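ABC transporter, solute-binding protein (Staphylococcus aureus, PDB 6LKK) binds glucose 6-phosphate between its two lobes and probably serves as the extracellular sensor protein that feeds this signal to a two-component system. Local coordinates at residues Gly34-Val38 against Asn135-Thr139; Leu40-His44 against Ile64-Phe70. One frame throughout, in Å; residues are numbered along the deposited sequence.

Interaction 1. Residues Gly34-Val38 against Asn135-Thr139. With G6P (6-O-phosphono-alpha-D-glucopyranose), chain B.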
loop_
_atom_site.group_PDB
_atom_site.type_symbol
_atom_site.label_atom_id
_atom_site.label_comp_id
_atom_site.label_asym_id
_atom_site.label_seq_id
_atom_site.Cartn_x
_atom_site.Cartn_y
_atom_site.Cartn_z
ATOM N N GLY A 34 7.247 7.486 6.122
ATOM C CA GLY A 34 8.399 6.975 5.405
ATOM C C GLY A 34 8.012 5.770 4.580
ATOM O O GLY A 34 6.899 5.247 4.679
ATOM N N SER A 35 8.952 5.339 3.743
ATOM C CA SER A 35 8.764 4.099 3.004
ATOM C C SER A 35 8.597 2.942 3.982
ATOM O O SER A 35 9.175 2.941 5.073
ATOM C CB SER A 35 9.950 3.845 2.076
ATOM O OG SER A 35 10.093 4.896 1.140
ATOM N N THR A 36 7.793 1.951 3.587
ATOM C CA THR A 36 7.422 0.874 4.504
ATOM C C THR A 36 8.650 0.234 5.140
ATOM O O THR A 36 8.752 0.137 6.368
ATOM C CB THR A 36 6.595 -0.192 3.777
ATOM O OG1 THR A 36 5.388 0.384 3.256
ATOM C CG2 THR A 36 6.224 -1.323 4.729
ATOM N N GLN A 37 9.592 -0.226 4.315
ATOM C CA GLN A 37 10.730 -0.962 4.851
ATOM C C GLN A 37 11.712 -0.045 5.568
ATOM O O GLN A 37 12.414 -0.491 6.482
ATOM C CB GLN A 37 11.428 -1.731 3.734
ATOM C CG GLN A 37 10.599 -2.876 3.174
ATOM C CD GLN A 37 10.217 -3.885 4.238
ATOM O OE1 GLN A 37 11.044 -4.277 5.063
ATOM N NE2 GLN A 37 8.956 -4.298 4.236
ATOM N N VAL A 38 11.782 1.227 5.175
ATOM C CA VAL A 38 12.612 2.178 5.908
ATOM C C VAL A 38 12.062 2.382 7.312
ATOM O O VAL A 38 12.811 2.389 8.297
ATOM C CB VAL A 38 12.711 3.508 5.139
ATOM C CG1 VAL A 38 13.514 4.531 5.933
ATOM C CG2 VAL A 38 13.341 3.283 3.774
ATOM N N ASN A 135 13.301 -2.536 -2.867
ATOM C CA ASN A 135 13.985 -2.939 -1.647
ATOM C C ASN A 135 13.507 -2.173 -0.424
ATOM O O ASN A 135 13.703 -2.649 0.700
ATOM C CB ASN A 135 15.496 -2.746 -1.806
ATOM C CG ASN A 135 16.071 -3.558 -2.950
ATOM O OD1 ASN A 135 16.223 -4.775 -2.846
ATOM N ND2 ASN A 135 16.398 -2.887 -4.048
ATOM N N THR A 136 12.883 -1.008 -0.611
ATOM C CA THR A 136 12.496 -0.156 0.502
ATOM C C THR A 136 11.005 0.138 0.577
ATOM O O THR A 136 10.551 0.628 1.618
ATOM C CB THR A 136 13.245 1.183 0.439
ATOM O OG1 THR A 136 13.002 1.815 -0.823
ATOM C CG2 THR A 136 14.739 0.973 0.632
ATOM N N THR A 137 10.233 -0.135 -0.472
ATOM C CA THR A 137 8.835 0.267 -0.531
ATOM C C THR A 137 7.929 -0.944 -0.699
ATOM O O THR A 137 8.309 -1.948 -1.311
ATOM C CB THR A 137 8.578 1.246 -1.692
ATOM O OG1 THR A 137 8.772 0.578 -2.944
ATOM C CG2 THR A 137 9.502 2.453 -1.607
ATOM N N THR A 138 6.717 -0.838 -0.148
ATOM C CA THR A 138 5.693 -1.836 -0.433
ATOM C C THR A 138 5.310 -1.810 -1.905
ATOM O O THR A 138 5.178 -2.861 -2.543
ATOM C CB THR A 138 4.454 -1.588 0.432
ATOM O OG1 THR A 138 4.738 -1.907 1.797
ATOM C CG2 THR A 138 3.265 -2.439 -0.038
ATOM N N THR A 139 5.128 -0.612 -2.460
ATOM C CA THR A 139 4.562 -0.489 -3.799
ATOM C C THR A 139 5.501 -1.062 -4.852
ATOM O O THR A 139 5.077 -1.839 -5.712
ATOM C CB THR A 139 4.243 0.977 -4.089
ATOM O OG1 THR A 139 3.351 1.471 -3.083
ATOM C CG2 THR A 139 3.584 1.128 -5.450
HETATM C C1 G6P B . 1.533 0.353 -0.580
HETATM C C2 G6P B . 0.467 0.047 0.502
HETATM C C3 G6P B . 0.088 1.209 1.343
HETATM C C4 G6P B . 1.242 2.069 1.610
HETATM C C5 G6P B . 1.688 2.723 0.306
HETATM C C6 G6P B . 2.954 3.492 0.511
HETATM O O1 G6P B . 1.090 -0.093 -1.827
HETATM O O2 G6P B . -0.722 -0.475 -0.114
HETATM O O3 G6P B . -0.446 0.700 2.642
HETATM O O4 G6P B . 0.885 3.115 2.547
HETATM O O5 G6P B . 1.941 1.746 -0.771
HETATM O O6 G6P B . 3.944 2.613 0.995
HETATM P P G6P B . 5.460 2.569 0.249
HETATM O O1P G6P B . 6.347 1.636 1.054
HETATM O O2P G6P B . 6.074 3.982 0.221
HETATM O O3P G6P B . 5.315 2.052 -1.136
HETATM O O HOH W 1 12.468 4.462 -0.173
HETATM O O HOH W 2 6.755 -3.760 2.498
#
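Thr-136 loses more surface to this contact than any other residue, 66 Å². Its backbone O points at the first turn of helix 36-45. Gln-37 N donates a hydrogen bond to Thr-136 O at 3.0 Å, and Ser-35 CB touches the same oxygen at 3.3 Å. The side chain of Thr-136 lies alongside, with its CB 3.9 Å from Val-38 CG2. A water joins Thr-136 OG1 (2.8 Å) to Ser-35 OG (2.7 Å).

Gln-37 buries 44 Å². Its CB sits 3.9 Å from Asn-135 O, but the amide end turns away from 135-139. There Gln-37 NE2 bonds to Thr-63 O and also to a water at 2.9 Å, which lies 2.8 Å from Thr-138 OG1.

Two helix N-termini meet here, with Ser-35 and Thr-137 at the N-cap positions. Thr-137 OG1 caps Gly-140 N and bonds to Asn-133 O. The two ends come from the two lobes of a solute-binding protein of the periplasmic-binding-protein type, and the phosphate of G6P lies between them. Backbone amides at helix N-termini are a common way to hold a phosphate.

Thr-36, with 41 Å² covered, joins protein contact to ligand. Thr-36 N and OG1 donate to G6P O1P at 2.9 and 2.7 Å, and Thr-138 N reaches the same O1P at 2.8 Å. Thr-36 OG1 and Thr-138 OG1 lie 2.8 Å apart. Thr-139 N binds G6P O3P at 3.0 Å, and Thr-139 OG1 accepts from the sugar hydroxyl G6P O1 at 3.0 Å and donates to G6P O3P at 2.8 Å.

Interaction 2. Residues Leu40-His44 against Ile64-Phe70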
loop_
_atom_site.group_PDB
_atom_site.type_symbol
_atom_site.label_atom_id
_atom_site.label_comp_id
_atom_site.label_asym_id
_atom_site.label_seq_id
_atom_site.Cartn_x
_atom_site.Cartn_y
_atom_site.Cartn_z
ATOM N N LEU A 40 10.269 0.230 8.989
ATOM C CA LEU A 40 10.506 -1.000 9.732
ATOM C C LEU A 40 11.972 -1.136 10.124
ATOM O O LEU A 40 12.286 -1.617 11.219
ATOM C CB LEU A 40 10.055 -2.204 8.906
ATOM C CG LEU A 40 8.541 -2.352 8.743
ATOM C CD1 LEU A 40 8.204 -3.348 7.642
ATOM C CD2 LEU A 40 7.905 -2.781 10.059
ATOM N N SER A 41 12.884 -0.710 9.249
ATOM C CA SER A 41 14.307 -0.812 9.559
ATOM C C SER A 41 14.709 0.174 10.648
ATOM O O SER A 41 15.445 -0.185 11.576
ATOM C CB SER A 41 15.135 -0.582 8.296
ATOM O OG SER A 41 14.966 -1.648 7.378
ATOM N N ASN A 42 14.242 1.422 10.556
ATOM C CA ASN A 42 14.552 2.400 11.593
ATOM C C ASN A 42 13.907 2.011 12.917
ATOM O O ASN A 42 14.519 2.162 13.982
ATOM C CB ASN A 42 14.097 3.792 11.155
ATOM C CG ASN A 42 14.878 4.311 9.961
ATOM O OD1 ASN A 42 15.957 3.809 9.645
ATOM N ND2 ASN A 42 14.342 5.330 9.299
ATOM N N LEU A 43 12.673 1.506 12.870
ATOM C CA LEU A 43 12.024 1.003 14.076
ATOM C C LEU A 43 12.862 -0.088 14.731
ATOM O O LEU A 43 13.042 -0.098 15.955
ATOM C CB LEU A 43 10.628 0.482 13.718
ATOM C CG LEU A 43 9.703 -0.065 14.806
ATOM C CD1 LEU A 43 8.259 0.061 14.341
ATOM C CD2 LEU A 43 10.006 -1.518 15.137
ATOM N N HIS A 44 13.392 -1.011 13.927
ATOM C CA HIS A 44 14.183 -2.113 14.466
ATOM C C HIS A 44 15.391 -1.601 15.239
ATOM O O HIS A 44 15.694 -2.096 16.331
ATOM C CB HIS A 44 14.622 -3.031 13.326
ATOM C CG HIS A 44 15.408 -4.224 13.774
ATOM N ND1 HIS A 44 14.874 -5.210 14.575
ATOM C CD2 HIS A 44 16.686 -4.597 13.521
ATOM C CE1 HIS A 44 15.789 -6.136 14.800
ATOM N NE2 HIS A 44 16.898 -5.788 14.173
ATOM N N ILE A 64 7.098 -8.105 7.395
ATOM C CA ILE A 64 7.723 -7.819 8.682
ATOM C C ILE A 64 8.859 -8.820 8.861
ATOM O O ILE A 64 8.622 -10.003 9.114
ATOM C CB ILE A 64 6.717 -7.895 9.837
ATOM C CG1 ILE A 64 5.755 -6.704 9.771
ATOM C CG2 ILE A 64 7.446 -7.926 11.187
ATOM C CD1 ILE A 64 4.727 -6.649 10.893
ATOM N N ASP A 65 10.097 -8.342 8.727
ATOM C CA ASP A 65 11.261 -9.212 8.834
ATOM C C ASP A 65 11.709 -9.426 10.273
ATOM O O ASP A 65 12.448 -10.381 10.540
ATOM C CB ASP A 65 12.424 -8.635 8.022
ATOM C CG ASP A 65 12.160 -8.655 6.528
ATOM O OD1 ASP A 65 11.478 -9.586 6.051
ATOM O OD2 ASP A 65 12.639 -7.737 5.829
ATOM N N HIS A 66 11.285 -8.566 11.202
ATOM C CA HIS A 66 11.690 -8.637 12.605
ATOM C C HIS A 66 10.434 -8.737 13.467
ATOM O O HIS A 66 10.029 -7.756 14.109
ATOM C CB HIS A 66 12.529 -7.424 13.002
ATOM C CG HIS A 66 13.661 -7.144 12.064
ATOM N ND1 HIS A 66 14.780 -7.946 11.985
ATOM C CD2 HIS A 66 13.848 -6.149 11.165
ATOM C CE1 HIS A 66 15.605 -7.458 11.078
ATOM N NE2 HIS A 66 15.064 -6.367 10.565
ATOM N N PRO A 67 9.795 -9.908 13.504
ATOM C CA PRO A 67 8.594 -10.056 14.346
ATOM C C PRO A 67 8.838 -9.759 15.813
ATOM O O PRO A 67 7.886 -9.414 16.525
ATOM C CB PRO A 67 8.187 -11.522 14.129
ATOM C CG PRO A 67 9.380 -12.190 13.515
ATOM C CD PRO A 67 10.093 -11.131 12.742
ATOM N N GLU A 68 10.078 -9.880 16.294
ATOM C CA GLU A 68 10.374 -9.569 17.688
ATOM C C GLU A 68 10.098 -8.110 18.027
ATOM O O GLU A 68 10.000 -7.767 19.210
ATOM C CB GLU A 68 11.833 -9.908 18.008
ATOM C CG GLU A 68 12.867 -9.172 17.154
ATOM C CD GLU A 68 13.261 -9.939 15.903
ATOM O OE1 GLU A 68 12.461 -10.776 15.434
ATOM O OE2 GLU A 68 14.376 -9.706 15.391
ATOM N N ASP A 69 9.976 -7.244 17.022
ATOM C CA ASP A 69 9.703 -5.832 17.249
ATOM C C ASP A 69 8.223 -5.532 17.436
ATOM O O ASP A 69 7.863 -4.358 17.573
ATOM C CB ASP A 69 10.242 -5.002 16.082
ATOM C CG ASP A 69 11.754 -5.023 16.004
ATOM O OD1 ASP A 69 12.401 -5.310 17.033
ATOM O OD2 ASP A 69 12.294 -4.746 14.913
ATOM N N PHE A 70 7.366 -6.548 17.454
ATOM C CA PHE A 70 5.928 -6.347 17.527
ATOM C C PHE A 70 5.325 -7.286 18.560
ATOM O O PHE A 70 5.943 -8.270 18.976
ATOM C CB PHE A 70 5.275 -6.566 16.156
ATOM C CG PHE A 70 5.747 -5.603 15.110
ATOM C CD1 PHE A 70 6.884 -5.868 14.365
ATOM C CD2 PHE A 70 5.066 -4.421 14.883
ATOM C CE1 PHE A 70 7.328 -4.973 13.409
ATOM C CE2 PHE A 70 5.503 -3.524 13.930
ATOM C CZ PHE A 70 6.634 -3.802 13.192
HETATM O O HOH W 3 10.860 -4.012 12.484
HETATM O O HOH W 4 16.636 -4.046 9.298
#
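The polar link is a histidine-carboxylate hydrogen bond. His-44 ND1 donates to Asp-69 OD2 at 2.6 Å, with an N-H...O angle of 153°. The carboxylate has a second partner, as Asp-69 OD1 forms a salt bridge with Arg-51. A water donates to both Asp-69 OD2 (2.9 Å) and Leu-40 O (3.1 Å), so the helix backbone is tied to the same group.

The aromatic link is a face-to-face stack of His-44 on His-66. The ring centroids are 3.6 Å apart and the planes differ by 11°. His-44 is thus held over one face by His-66 and at its edge by Asp-69. It buries 81 Å², the most in this contact.

The apolar links come from Leu-40 and Leu-43, one helix turn and one residue before His-44. Leu-40 CD2 meets the edge of the Phe-70 ring at CZ, 3.5 Å away, and lies 4.5 Å from Ile-64 CG1. Leu-43 CD1 is 4.3 Å from Phe-70 CZ, while Leu-43 CD2 packs on Asp-69 CB at 3.6 Å.

The contact joins helix 36-45 to the connection between helix 60-63 and strand 70-71, which includes a 3-10 turn at 67-69. Helix 36-45 is the crossover between strands 28-33 and 54-56, both parallel to strand 2-7, in a beta-alpha-beta unit. Its Leu-40 and Leu-43 pack with Phe-70 on Phe-55 of strand 54-56, and Leu-43 and Phe-70 reach Val-221 of strand 213-221.

How the interactions relate
Both interactions use helix 36-45. Interaction 1 takes its N-terminal start and interaction 2 its later turns, with centres 13 Å apart. Interaction 1 is buried, bridges the two lobes and relies on backbone amides, threonine hydroxyls and the bound phosphate. Interaction 2 is only partly buried and lies farther from the chain centre. It joins parts close in sequence within one lobe, with leucines, Phe-70 and the Asp-69 carboxylate buried and the histidine pair nearer the surface. The two touch where Gln-37 OE1 lies 3.9 Å from Asp-65 OD2. Leu-40 of interaction 2 also packs near Thr-36, a ligand-binding residue of interaction 1.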